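BDI_3064 protein (Parabacteroides distasonis ATCC 8503, PDB 5Z06) hydrolyses linear beta-1,2-glucan and beta-1,2-glucooligosaccharides of four or more units as an exo-acting enzyme, releasing sophorose from the non-reducing end. Local coordinates at residues N295-Y299 / F663-A669; T323-F328 / E394-L398; I330-V334 / R350-I354; K363-A367 / N429-Y435; M471-P477 / D692-I697. One frame throughout, in Å; residues are numbered along the deposited sequence.

Contact 1: N295-Y299 / F663-A669; sequences NFRYY and FMGLNQA
Tyr298 and Tyr299 pack against the point where strand 663-664 runs into helix 665-680. Asn295-Tyr299, which begins in the last turn of helix 284-297 and keeps near-helical backbone angles, meets Phe663-Ala669, extended at 663-664 and helical from Gly665. The CA atoms approach most closely at Asn295 and Gln668, 5.1 Å apart. Phe663 points its CA-to-CB bond toward the partner but sends its ring away; its CB lies 3.7 Å from CE2 of Tyr298 (chi1 t). Met664 has its CA-to-CB bond pointing away, while its carbonyl O sits over one face of the Tyr298 ring. At Gly665 the chain enters the helix, with Tyr298 OH 3.1 Å from Gly665 N in poor geometry for bonding; that hydroxyl instead bonds to Arg311 O. The pairing is consistent with an outer helix, 284-297, backing an inner one, 665-680, in the (alpha/alpha)6 barrel of this clan, while strand 663-664 pairs antiparallel with strand 313-314. Gln668 (chi1 and chi2 both m) brings NE2 to 2.8 Å from Asn295 OD1 at an unfavourable angle; Gln668 NE2 bonds to Tyr646 O and Phe648 O, and Asn295 ND2 to Val291 O. Ala669 N donates to Tyr299 OH at 2.8 Å, although that hydroxyl is modelled less certainly, and Ala669 CB packs 3.4 Å from CZ of Tyr299 (chi1 m).

Contact 2: T323-F328 / E394-L398; sequences TGASGF and ETSFL
Two helices can run side by side at very short range if glycine lines the seam, and Thr323-Phe328 against Glu394-Leu398 illustrates it. Both segments are helical, their axes 6.9 Å apart at closest approach and nearly parallel, with a signed crossing angle of 18°. Thr323 (chi1 p) sets OG1 3.3 Å from Glu394 CB, and its carbonyl O lies 3.4 Å from Leu398 CB; the hydroxyl's own bonds go to Ser369 O and His370 O. Gly324 follows, its CA 3.5 Å from Phe397 CB; a CB here would run into Glu394 OE1 and crowd the Phe397 ring. Ala325 N donates to water 1 at 2.9 Å, and this water donates to Glu394 OE1 at 2.6 Å; Glu394 OE2 bonds a glycerol, which may mark a pocket. Parallel neighbours of this kind are consistent with successive inner helices, 323-338 and 392-408, of an (alpha/alpha)6 barrel. Ser326 adds a marginal touch, CB to Leu398 CD1 at 4.4 Å. At Gly327 the backbones draw closest, CA to Leu398 CA at 3.7 Å, and Gly327 CA makes a CA-H...O contact with Phe397 O at 3.4 Å. Phe328 (chi1 m) then presents CE1 3.5 Å from Phe397 CB, the two rings lying obliquely with centroids 5.2 Å apart and planes at 50°.

Contact 3: I330-V334 / R350-I354; sequences IMAIV and RFLKI
A helical hairpin is the repeating unit of an (alpha/alpha)6 barrel, and this contact joins the arms of a hairpin consistent with that fold: Ile330-Val334 on helix 323-338 and Arg350-Ile354 on helix 344-360. The segments run almost antiparallel, at 163°, with a wide closest axis separation of 12.2 Å, so large side chains must span the gap. The nearest CA pairs are Ile330 with Phe351 at 8.4 Å and Ile333 with Arg350 at 9.1 Å. Apolar packing does most of the work. Phe351 (chi1 m, chi2 88°) reaches across, its CE2 3.6 Å from Ile330 CG2, its CE1 3.8 Å from Ile333 CG2 and its CZ 4.2 Å from Val334 CG2. Ile330 and Ile333 share the m,t rotamer, and Ile354 adopts it too, bringing its CD1 to 4.0 Å from Ile330 CG1. Ile330 O and Ile333 CG2 both lie at the edge of the Phe351 ring, near its plane; that ring also touches Ala405 and Ile419 on the following two helices. The polar side chain of the contact is Arg350, whose guanidinium bonds Tyr299 O and Trp300 O and forms a cation-pi contact with Trp300. Folded by p rotamers at chi2 and chi3, Arg350 thereby holds NH1, the atom bonded to Tyr299 O, 3.8 Å from Ile333 CD1.

Contact 4: K363-A367 / N429-Y435; sequences KFHGA and NVEWSWY
A type I' beta turn docked onto a neighbouring loop is the motif here, with Phe364-Ala367 forming the turn and Asn429-Tyr435 its cradle. Reciprocal backbone bonds close the turn, Phe364 N to Ala367 O at 2.8 Å and Ala367 N to Phe364 O at 3.1 Å; His365 and Gly366 take positive phi at its corner. Gly366 lies over Val430, CA to CA 4.0 Å, and its CA makes a CA-H...O contact with Asn429 O at 3.2 Å, in space no side chain could share. Glu431, centre of an inverse gamma turn, is joined to His365 twice: its N donates to His365 O at 2.7 Å, and its OE1 accepts from His365 ND1 at 2.6 Å. With chi1 m, the imidazole also stacks face to face on the five-membered ring of Trp434 (chi1 t), centroids 3.5 Å apart and planes at 12°. Tyr435 OH donates to Phe364 O at 2.6 Å, while Tyr435 CE1 packs 3.8 Å from Ala367 CB. The two loops follow helices 344-360 and 414-428; Ala367 and Val430 rest on helix 392-408 through Thr395 and Phe399, and Trp448 of strand 447-448 meets the His365 and Trp434 rings edge-to-face.

Contact 5: M471-P477 / D692-I697; sequences MLAIMGP and DVQKGI
Helix 471-475 and helix 692-697 cross nearly at right angles, with a signed angle of 102° and axes 8.3 Å apart at closest approach. The nearest CA atoms are those of Met475 and Gly696, 4.4 Å apart. Just beyond, Gly476 leaves helical geometry (phi/psi -51/122) and Pro477 comes up beside Asp692 in the first turn of the partner helix. Steep crossings concentrate the contact at one point, and here Met475 fills it as a knob into a hole made by Asp692, Val693, Gly696 and Ile697. In an m,t,t rotamer its side chain is extended: CB lies 3.2 Å from Asp692 O, CG 3.7 Å from Gly696 CA, and CE 3.7 Å from Val693 CG1 and 3.9 Å from Ile697 CG1. The missing side chain at Gly696 is what admits Met475 CG so closely; a CB there would collide with it. Met471 SD adds a flanking touch, 3.9 Å from Ile697 CD1. On the more open side Pro477 CG sits 3.6 Å from Asp692 OD2, an oxygen that bonds Trp427 NE1 of helix 414-428. The contact thus fastens helix 691-702, near the C-terminal end of the modelled chain, across the end of helix 467-475. Methionine packs on aliphatic side chains and on partner backbone, including the carbonyl O of Asp692, without hydrogen bonds between the segments, so shape governs the fit.

Followed from the N terminus, the chain passes its beta-rich region, with the calcium site, before contact 1 opens at 295-299. That contact closes last but one, at 663-669, and spans contacts 2, 3 and 4. Within it, contact 3 closes a short hairpin lying wholly inside the span of contact 2. Contact 4 opens before contact 2 closes, so these two cross, and Thr395 and Ser396 of contact 2 pack on Ala367, Val430 and Trp432. Contact 5 opens after contact 4 has closed and, by ending at 692-697, crosses contact 1. Trp432 of contact 4 meets Leu472, Ala473 and Gly476, linking that loop to helix 467-475, which contact 5 joins to the last modelled helix, 691-702.

Contact 1: N295-Y299 / F663-A669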
# COMPACT_ATOMS: atom_id res chain seq x y z
N ASN A 295 8.68 6.07 -5.53
CA ASN A 295 7.46 6.42 -4.82
C ASN A 295 6.65 7.40 -5.64
O ASN A 295 5.46 7.31 -5.71
CB ASN A 295 7.79 6.97 -3.47
CG ASN A 295 8.14 5.89 -2.46
OD1 ASN A 295 7.26 5.28 -1.91
ND2 ASN A 295 9.42 5.71 -2.18
N PHE A 296 7.32 8.35 -6.29
CA PHE A 296 6.66 9.29 -7.19
C PHE A 296 5.85 8.57 -8.28
O PHE A 296 4.75 9.00 -8.64
CB PHE A 296 7.72 10.21 -7.79
CG PHE A 296 7.32 10.88 -9.04
CD1 PHE A 296 7.51 10.26 -10.26
CD2 PHE A 296 6.80 12.16 -9.00
CE1 PHE A 296 7.16 10.89 -11.44
CE2 PHE A 296 6.47 12.81 -10.18
CZ PHE A 296 6.65 12.18 -11.40
N ARG A 297 6.38 7.46 -8.79
CA ARG A 297 5.71 6.71 -9.84
C ARG A 297 4.27 6.39 -9.49
O ARG A 297 3.41 6.43 -10.34
CB ARG A 297 6.43 5.41 -10.12
CG ARG A 297 7.82 5.51 -10.70
CD ARG A 297 8.46 4.14 -10.67
NE ARG A 297 9.88 4.23 -10.94
CZ ARG A 297 10.76 3.28 -10.66
NH1 ARG A 297 10.38 2.12 -10.11
NH2 ARG A 297 12.03 3.48 -10.95
N TYR A 298 4.04 6.05 -8.24
CA TYR A 298 2.70 5.77 -7.76
C TYR A 298 1.67 6.85 -8.12
O TYR A 298 0.51 6.55 -8.41
CB TYR A 298 2.75 5.57 -6.25
CG TYR A 298 1.48 5.10 -5.68
CD1 TYR A 298 0.47 5.99 -5.42
CD2 TYR A 298 1.25 3.75 -5.47
CE1 TYR A 298 -0.73 5.57 -4.91
CE2 TYR A 298 0.05 3.30 -4.94
CZ TYR A 298 -0.95 4.23 -4.68
OH TYR A 298 -2.17 3.85 -4.20
N TYR A 299 2.09 8.10 -8.06
CA TYR A 299 1.23 9.27 -8.22
C TYR A 299 1.32 9.82 -9.63
O TYR A 299 0.48 10.62 -10.03
CB TYR A 299 1.63 10.35 -7.21
CG TYR A 299 1.60 9.76 -5.86
CD1 TYR A 299 0.42 9.68 -5.15
CD2 TYR A 299 2.75 9.18 -5.31
CE1 TYR A 299 0.38 9.07 -3.90
CE2 TYR A 299 2.71 8.56 -4.08
CZ TYR A 299 1.53 8.50 -3.39
OH TYR A 299 1.55 7.90 -2.17
N PHE A 663 0.94 -1.30 -2.73
CA PHE A 663 1.47 -0.00 -2.45
C PHE A 663 0.30 0.87 -2.06
O PHE A 663 -0.77 0.83 -2.69
CB PHE A 663 2.14 0.55 -3.69
CG PHE A 663 3.23 -0.33 -4.18
CD1 PHE A 663 4.49 -0.24 -3.62
CD2 PHE A 663 2.98 -1.27 -5.16
CE1 PHE A 663 5.49 -1.08 -4.05
CE2 PHE A 663 3.98 -2.10 -5.60
CZ PHE A 663 5.24 -2.01 -5.05
N MET A 664 0.53 1.71 -1.08
CA MET A 664 -0.55 2.46 -0.46
C MET A 664 -0.35 3.93 -0.80
O MET A 664 0.73 4.45 -0.64
CB MET A 664 -0.48 2.25 1.04
CG MET A 664 -1.72 2.64 1.78
SD MET A 664 -3.07 1.48 1.54
CE MET A 664 -4.32 2.47 2.36
N GLY A 665 -1.41 4.57 -1.29
CA GLY A 665 -1.40 6.00 -1.63
C GLY A 665 -0.95 6.87 -0.49
O GLY A 665 -0.20 7.85 -0.70
N LEU A 666 -1.41 6.55 0.71
CA LEU A 666 -1.02 7.30 1.89
C LEU A 666 0.45 7.21 2.22
O LEU A 666 0.99 8.12 2.85
CB LEU A 666 -1.79 6.81 3.13
CG LEU A 666 -3.24 7.21 3.32
CD1 LEU A 666 -3.73 6.44 4.52
CD2 LEU A 666 -3.35 8.70 3.56
N ASN A 667 1.10 6.10 1.87
CA ASN A 667 2.42 5.79 2.42
C ASN A 667 3.58 6.09 1.50
O ASN A 667 4.72 6.23 1.96
CB ASN A 667 2.45 4.33 2.87
CG ASN A 667 1.53 4.07 4.06
OD1 ASN A 667 1.13 5.00 4.72
ND2 ASN A 667 1.20 2.82 4.33
N GLN A 668 3.34 6.20 0.21
CA GLN A 668 4.49 6.35 -0.70
C GLN A 668 4.88 7.81 -0.81
O GLN A 668 6.05 8.13 -0.77
CB GLN A 668 4.20 5.76 -2.09
CG GLN A 668 3.88 4.28 -2.17
CD GLN A 668 4.85 3.40 -1.42
OE1 GLN A 668 4.73 3.26 -0.21
NE2 GLN A 668 5.85 2.83 -2.12
N ALA A 669 3.90 8.69 -0.96
CA ALA A 669 4.22 10.10 -1.21
C ALA A 669 4.97 10.74 -0.04
O ALA A 669 5.92 11.52 -0.27
CB ALA A 669 2.97 10.91 -1.54

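Contact 2: T323-F328 / E394-L398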
# COMPACT_ATOMS: atom_id res chain seq x y z
N THR A 323 -8.36 11.28 -1.40
CA THR A 323 -8.08 12.69 -1.49
C THR A 323 -6.92 13.11 -0.62
O THR A 323 -6.16 13.98 -1.02
CB THR A 323 -9.32 13.49 -1.10
OG1 THR A 323 -9.80 12.99 0.13
CG2 THR A 323 -10.37 13.31 -2.18
N GLY A 324 -6.77 12.53 0.57
CA GLY A 324 -5.60 12.84 1.40
C GLY A 324 -4.28 12.39 0.79
O GLY A 324 -3.33 13.17 0.70
N ALA A 325 -4.23 11.13 0.36
CA ALA A 325 -3.10 10.60 -0.35
C ALA A 325 -2.81 11.41 -1.60
O ALA A 325 -1.67 11.53 -2.04
CB ALA A 325 -3.39 9.16 -0.73
N SER A 326 -3.87 11.93 -2.20
CA SER A 326 -3.74 12.74 -3.39
C SER A 326 -3.05 14.04 -3.11
O SER A 326 -2.23 14.49 -3.91
CB SER A 326 -5.10 12.98 -4.04
OG SER A 326 -5.55 11.78 -4.63
N GLY A 327 -3.36 14.63 -1.98
CA GLY A 327 -2.64 15.80 -1.51
C GLY A 327 -1.16 15.49 -1.30
O GLY A 327 -0.29 16.28 -1.71
N PHE A 328 -0.89 14.34 -0.70
CA PHE A 328 0.50 13.94 -0.49
C PHE A 328 1.17 13.79 -1.85
O PHE A 328 2.30 14.22 -2.03
CB PHE A 328 0.62 12.64 0.28
CG PHE A 328 -0.10 12.63 1.63
CD1 PHE A 328 -0.48 13.79 2.28
CD2 PHE A 328 -0.34 11.41 2.25
CE1 PHE A 328 -1.12 13.74 3.52
CE2 PHE A 328 -0.98 11.35 3.47
CZ PHE A 328 -1.37 12.52 4.10
N GLU A 394 -9.00 14.54 5.37
CA GLU A 394 -8.57 14.20 4.02
C GLU A 394 -8.55 15.46 3.18
O GLU A 394 -7.59 15.71 2.43
CB GLU A 394 -9.49 13.13 3.41
CG GLU A 394 -9.49 11.80 4.17
CD GLU A 394 -8.16 11.07 4.12
OE1 GLU A 394 -7.38 11.33 3.19
OE2 GLU A 394 -7.89 10.27 5.04
N THR A 395 -9.60 16.27 3.34
CA THR A 395 -9.67 17.59 2.73
C THR A 395 -8.48 18.42 3.11
O THR A 395 -7.85 19.00 2.24
CB THR A 395 -10.97 18.33 3.10
OG1 THR A 395 -12.07 17.61 2.56
CG2 THR A 395 -11.02 19.75 2.53
N SER A 396 -8.15 18.46 4.39
CA SER A 396 -6.95 19.20 4.81
C SER A 396 -5.66 18.68 4.19
O SER A 396 -4.80 19.48 3.82
CB SER A 396 -6.81 19.23 6.32
OG SER A 396 -6.40 17.99 6.85
N PHE A 397 -5.53 17.35 4.08
CA PHE A 397 -4.35 16.77 3.46
C PHE A 397 -4.30 17.13 1.98
O PHE A 397 -3.25 17.43 1.45
CB PHE A 397 -4.31 15.24 3.65
CG PHE A 397 -4.16 14.79 5.10
CD1 PHE A 397 -3.51 15.57 6.06
CD2 PHE A 397 -4.66 13.55 5.48
CE1 PHE A 397 -3.39 15.11 7.37
CE2 PHE A 397 -4.53 13.09 6.78
CZ PHE A 397 -3.89 13.87 7.73
N LEU A 398 -5.47 17.12 1.35
CA LEU A 398 -5.56 17.47 -0.03
C LEU A 398 -5.13 18.90 -0.25
O LEU A 398 -4.31 19.17 -1.14
CB LEU A 398 -6.98 17.29 -0.57
CG LEU A 398 -7.13 17.79 -2.02
CD1 LEU A 398 -6.15 17.06 -2.94
CD2 LEU A 398 -8.55 17.62 -2.49
O HOH W 1 -6.23 9.57 1.69

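Contact 3: I330-V334 / R350-I354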
# COMPACT_ATOMS: atom_id res chain seq x y z
N ILE A 330 0.31 14.99 -4.84
CA ILE A 330 0.45 16.32 -5.41
C ILE A 330 1.80 16.91 -5.03
O ILE A 330 2.51 17.44 -5.88
CB ILE A 330 -0.74 17.19 -4.94
CG1 ILE A 330 -1.90 16.95 -5.90
CG2 ILE A 330 -0.38 18.66 -4.81
CD1 ILE A 330 -3.23 17.45 -5.37
N MET A 331 2.15 16.76 -3.76
CA MET A 331 3.43 17.23 -3.24
C MET A 331 4.60 16.40 -3.75
O MET A 331 5.62 16.97 -4.10
CB MET A 331 3.41 17.29 -1.72
CG MET A 331 2.41 18.31 -1.28
SD MET A 331 2.00 18.07 0.44
CE MET A 331 3.22 19.17 1.08
N ALA A 332 4.40 15.08 -3.84
CA ALA A 332 5.36 14.20 -4.47
C ALA A 332 5.58 14.60 -5.92
O ALA A 332 6.71 14.56 -6.41
CB ALA A 332 4.91 12.74 -4.39
N ILE A 333 4.51 14.99 -6.61
CA ILE A 333 4.66 15.40 -8.00
C ILE A 333 5.45 16.71 -8.11
O ILE A 333 6.34 16.84 -8.95
CB ILE A 333 3.32 15.47 -8.75
CG1 ILE A 333 2.72 14.09 -8.88
CG2 ILE A 333 3.55 16.02 -10.14
CD1 ILE A 333 1.24 14.06 -9.20
N VAL A 334 5.16 17.67 -7.24
CA VAL A 334 5.93 18.91 -7.23
C VAL A 334 7.43 18.61 -7.04
O VAL A 334 8.27 19.13 -7.78
CB VAL A 334 5.41 19.88 -6.17
CG1 VAL A 334 6.36 21.02 -5.91
CG2 VAL A 334 4.07 20.43 -6.61
N ARG A 350 -0.67 17.74 -15.82
CA ARG A 350 -1.27 16.96 -14.75
C ARG A 350 -2.13 17.84 -13.82
O ARG A 350 -3.24 17.48 -13.48
CB ARG A 350 -0.21 16.23 -13.94
CG ARG A 350 -0.75 15.59 -12.66
CD ARG A 350 -1.83 14.56 -12.94
NE ARG A 350 -1.26 13.45 -13.66
CZ ARG A 350 -0.74 12.35 -13.12
NH1 ARG A 350 -0.73 12.17 -11.80
NH2 ARG A 350 -0.18 11.43 -13.91
N PHE A 351 -1.60 18.99 -13.42
CA PHE A 351 -2.30 19.85 -12.46
C PHE A 351 -3.54 20.53 -13.03
O PHE A 351 -4.49 20.79 -12.30
CB PHE A 351 -1.33 20.82 -11.79
CG PHE A 351 -0.65 20.20 -10.60
CD1 PHE A 351 0.53 19.48 -10.73
CD2 PHE A 351 -1.22 20.30 -9.34
CE1 PHE A 351 1.15 18.89 -9.63
CE2 PHE A 351 -0.62 19.73 -8.25
CZ PHE A 351 0.57 19.02 -8.39
N LEU A 352 -3.54 20.77 -14.33
CA LEU A 352 -4.75 21.21 -15.02
C LEU A 352 -5.84 20.14 -14.95
O LEU A 352 -6.99 20.44 -14.64
CB LEU A 352 -4.45 21.60 -16.47
CG LEU A 352 -3.65 22.88 -16.60
CD1 LEU A 352 -3.08 22.97 -18.00
CD2 LEU A 352 -4.47 24.13 -16.28
N LYS A 353 -5.46 18.90 -15.21
CA LYS A 353 -6.37 17.79 -15.03
C LYS A 353 -6.82 17.66 -13.56
O LYS A 353 -8.02 17.58 -13.28
CB LYS A 353 -5.75 16.49 -15.54
CG LYS A 353 -6.42 15.23 -15.03
CD LYS A 353 -5.67 14.00 -15.48
CE LYS A 353 -5.88 13.72 -16.96
NZ LYS A 353 -4.86 12.70 -17.33
N ILE A 354 -5.86 17.66 -12.63
CA ILE A 354 -6.18 17.56 -11.20
C ILE A 354 -7.17 18.63 -10.77
O ILE A 354 -8.19 18.34 -10.15
CB ILE A 354 -4.91 17.67 -10.32
CG1 ILE A 354 -4.14 16.36 -10.40
CG2 ILE A 354 -5.27 17.99 -8.87
CD1 ILE A 354 -2.76 16.44 -9.79

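Contact 4: K363-A367 / N429-Y435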
# COMPACT_ATOMS: atom_id res chain seq x y z
N LYS A 363 -18.59 18.34 -3.54
CA LYS A 363 -18.17 19.08 -2.38
C LYS A 363 -19.21 18.89 -1.29
O LYS A 363 -20.38 18.60 -1.57
CB LYS A 363 -18.05 20.58 -2.66
CG LYS A 363 -17.16 20.93 -3.83
CD LYS A 363 -15.82 20.22 -3.76
CE LYS A 363 -14.88 20.77 -4.80
NZ LYS A 363 -15.49 20.63 -6.15
N PHE A 364 -18.75 19.05 -0.06
CA PHE A 364 -19.56 18.88 1.13
C PHE A 364 -19.19 20.04 2.01
O PHE A 364 -18.20 20.00 2.75
CB PHE A 364 -19.27 17.52 1.75
CG PHE A 364 -19.51 16.40 0.79
CD1 PHE A 364 -20.81 15.95 0.53
CD2 PHE A 364 -18.43 15.83 0.08
CE1 PHE A 364 -21.03 14.93 -0.39
CE2 PHE A 364 -18.65 14.82 -0.84
CZ PHE A 364 -19.94 14.36 -1.08
N HIS A 365 -19.95 21.12 1.84
CA HIS A 365 -19.57 22.44 2.31
C HIS A 365 -18.12 22.79 1.89
O HIS A 365 -17.25 23.19 2.68
CB HIS A 365 -19.87 22.56 3.81
CG HIS A 365 -21.34 22.63 4.08
ND1 HIS A 365 -22.04 23.82 4.00
CD2 HIS A 365 -22.26 21.67 4.30
CE1 HIS A 365 -23.32 23.58 4.23
NE2 HIS A 365 -23.48 22.29 4.41
N GLY A 366 -17.88 22.58 0.60
CA GLY A 366 -16.58 22.88 0.01
C GLY A 366 -15.47 21.88 0.28
O GLY A 366 -14.45 21.88 -0.44
N ALA A 367 -15.66 21.02 1.28
CA ALA A 367 -14.70 19.97 1.57
C ALA A 367 -14.93 18.84 0.60
O ALA A 367 -15.98 18.75 -0.05
CB ALA A 367 -14.85 19.47 3.00
N ASN A 429 -13.28 28.15 -0.86
CA ASN A 429 -14.62 27.60 -0.67
C ASN A 429 -14.71 26.40 0.24
O ASN A 429 -15.81 25.92 0.46
CB ASN A 429 -15.30 27.35 -2.02
CG ASN A 429 -15.60 28.64 -2.73
OD1 ASN A 429 -16.02 29.61 -2.09
ND2 ASN A 429 -15.36 28.69 -4.01
N VAL A 430 -13.60 25.93 0.81
CA VAL A 430 -13.69 24.89 1.82
C VAL A 430 -14.29 25.54 3.07
O VAL A 430 -13.63 26.36 3.74
CB VAL A 430 -12.35 24.24 2.20
CG1 VAL A 430 -12.58 23.17 3.26
CG2 VAL A 430 -11.67 23.63 0.99
N GLU A 431 -15.52 25.19 3.38
CA GLU A 431 -16.18 25.77 4.56
C GLU A 431 -15.74 25.07 5.84
O GLU A 431 -16.49 24.29 6.43
CB GLU A 431 -17.70 25.72 4.40
CG GLU A 431 -18.22 26.39 3.15
CD GLU A 431 -19.63 25.96 2.81
OE1 GLU A 431 -20.44 25.81 3.76
OE2 GLU A 431 -19.91 25.77 1.61
N TRP A 432 -14.52 25.36 6.27
CA TRP A 432 -13.95 24.77 7.49
C TRP A 432 -14.89 24.96 8.69
O TRP A 432 -15.12 24.03 9.45
CB TRP A 432 -12.57 25.35 7.82
CG TRP A 432 -11.57 25.21 6.70
CD1 TRP A 432 -11.21 26.16 5.83
CD2 TRP A 432 -10.83 24.04 6.35
NE1 TRP A 432 -10.28 25.68 4.95
CE2 TRP A 432 -10.04 24.37 5.24
CE3 TRP A 432 -10.76 22.74 6.86
CZ2 TRP A 432 -9.21 23.45 4.62
CZ3 TRP A 432 -9.93 21.84 6.25
CH2 TRP A 432 -9.17 22.20 5.13
N SER A 433 -15.42 26.17 8.83
CA SER A 433 -16.31 26.53 9.93
C SER A 433 -17.53 25.66 10.01
O SER A 433 -18.00 25.37 11.10
CB SER A 433 -16.74 28.00 9.82
OG SER A 433 -17.21 28.29 8.53
N TRP A 434 -18.05 25.23 8.86
CA TRP A 434 -19.14 24.30 8.80
C TRP A 434 -18.85 23.05 9.62
O TRP A 434 -19.72 22.55 10.31
CB TRP A 434 -19.44 23.86 7.37
CG TRP A 434 -20.50 22.83 7.34
CD1 TRP A 434 -20.32 21.48 7.24
CD2 TRP A 434 -21.91 23.05 7.50
NE1 TRP A 434 -21.53 20.84 7.30
CE2 TRP A 434 -22.53 21.78 7.44
CE3 TRP A 434 -22.71 24.18 7.65
CZ2 TRP A 434 -23.92 21.61 7.53
CZ3 TRP A 434 -24.09 24.02 7.73
CH2 TRP A 434 -24.67 22.74 7.69
N TYR A 435 -17.61 22.57 9.54
CA TYR A 435 -17.23 21.33 10.23
C TYR A 435 -17.06 21.45 11.75
O TYR A 435 -16.71 20.48 12.42
CB TYR A 435 -16.01 20.71 9.54
CG TYR A 435 -16.43 20.09 8.26
CD1 TYR A 435 -16.63 20.87 7.12
CD2 TYR A 435 -16.71 18.73 8.18
CE1 TYR A 435 -17.07 20.29 5.94
CE2 TYR A 435 -17.15 18.16 6.99
CZ TYR A 435 -17.33 18.94 5.88
OH TYR A 435 -17.76 18.37 4.73

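Contact 5: M471-P477 / D692-I697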
# COMPACT_ATOMS: atom_id res chain seq x y z
N MET A 471 -4.93 23.67 11.32
CA MET A 471 -4.12 24.72 10.73
C MET A 471 -4.86 25.30 9.56
O MET A 471 -5.08 26.51 9.52
CB MET A 471 -2.78 24.18 10.26
CG MET A 471 -1.87 23.79 11.39
SD MET A 471 -1.11 25.22 12.16
CE MET A 471 -1.12 24.59 13.82
N LEU A 472 -5.28 24.45 8.63
CA LEU A 472 -5.90 24.94 7.41
C LEU A 472 -7.24 25.56 7.68
O LEU A 472 -7.56 26.58 7.07
CB LEU A 472 -5.98 23.86 6.34
CG LEU A 472 -4.59 23.55 5.75
CD1 LEU A 472 -4.64 22.27 4.91
CD2 LEU A 472 -4.08 24.68 4.89
N ALA A 473 -7.99 24.98 8.61
CA ALA A 473 -9.25 25.56 9.03
C ALA A 473 -9.08 26.99 9.49
O ALA A 473 -9.89 27.82 9.16
CB ALA A 473 -9.90 24.72 10.12
N ILE A 474 -8.03 27.25 10.25
CA ILE A 474 -7.69 28.56 10.78
C ILE A 474 -7.09 29.49 9.69
O ILE A 474 -7.18 30.73 9.78
CB ILE A 474 -6.71 28.37 11.97
CG1 ILE A 474 -7.40 27.63 13.12
CG2 ILE A 474 -6.15 29.70 12.49
CD1 ILE A 474 -6.45 27.03 14.14
N MET A 475 -6.46 28.90 8.69
CA MET A 475 -5.87 29.68 7.58
C MET A 475 -6.88 30.01 6.53
O MET A 475 -6.65 30.90 5.72
CB MET A 475 -4.75 28.90 6.93
CG MET A 475 -3.59 28.61 7.87
SD MET A 475 -2.66 27.16 7.33
CE MET A 475 -1.34 27.21 8.54
N GLY A 476 -7.99 29.27 6.49
CA GLY A 476 -9.05 29.50 5.52
C GLY A 476 -9.43 30.97 5.53
O GLY A 476 -9.77 31.49 6.58
N PRO A 477 -9.33 31.64 4.37
CA PRO A 477 -9.51 33.09 4.37
C PRO A 477 -10.97 33.52 4.45
O PRO A 477 -11.26 34.60 4.96
CB PRO A 477 -8.90 33.50 3.02
CG PRO A 477 -9.20 32.33 2.15
CD PRO A 477 -8.96 31.14 3.03
N ASP A 692 -2.09 32.81 3.24
CA ASP A 692 -3.04 32.31 4.24
C ASP A 692 -2.40 31.45 5.29
O ASP A 692 -2.85 31.48 6.46
CB ASP A 692 -4.18 31.54 3.59
CG ASP A 692 -4.98 32.40 2.65
OD1 ASP A 692 -4.91 33.63 2.76
OD2 ASP A 692 -5.64 31.85 1.75
N VAL A 693 -1.37 30.69 4.89
CA VAL A 693 -0.63 29.84 5.81
C VAL A 693 0.10 30.72 6.81
O VAL A 693 0.01 30.49 8.00
CB VAL A 693 0.34 28.88 5.08
CG1 VAL A 693 1.26 28.15 6.06
CG2 VAL A 693 -0.46 27.85 4.29
N GLN A 694 0.82 31.71 6.32
CA GLN A 694 1.54 32.62 7.20
C GLN A 694 0.60 33.29 8.19
O GLN A 694 0.88 33.27 9.39
CB GLN A 694 2.35 33.64 6.40
CG GLN A 694 3.59 33.02 5.78
CD GLN A 694 4.27 33.91 4.76
OE1 GLN A 694 3.91 35.07 4.58
NE2 GLN A 694 5.27 33.37 4.09
N LYS A 695 -0.52 33.83 7.70
CA LYS A 695 -1.50 34.47 8.59
C LYS A 695 -2.01 33.55 9.70
O LYS A 695 -2.14 33.97 10.84
CB LYS A 695 -2.70 35.07 7.84
CG LYS A 695 -2.60 36.57 7.62
CD LYS A 695 -1.47 36.91 6.64
CE LYS A 695 -1.59 38.31 6.03
NZ LYS A 695 -1.34 38.27 4.55
N GLY A 696 -2.34 32.31 9.34
CA GLY A 696 -2.91 31.38 10.30
C GLY A 696 -1.91 31.02 11.38
O GLY A 696 -2.28 30.95 12.56
N ILE A 697 -0.66 30.81 10.97
CA ILE A 697 0.43 30.51 11.90
C ILE A 697 0.62 31.67 12.86
O ILE A 697 0.74 31.46 14.08
CB ILE A 697 1.75 30.26 11.14
CG1 ILE A 697 1.68 28.95 10.32
CG2 ILE A 697 2.96 30.24 12.08
CD1 ILE A 697 1.75 27.68 11.11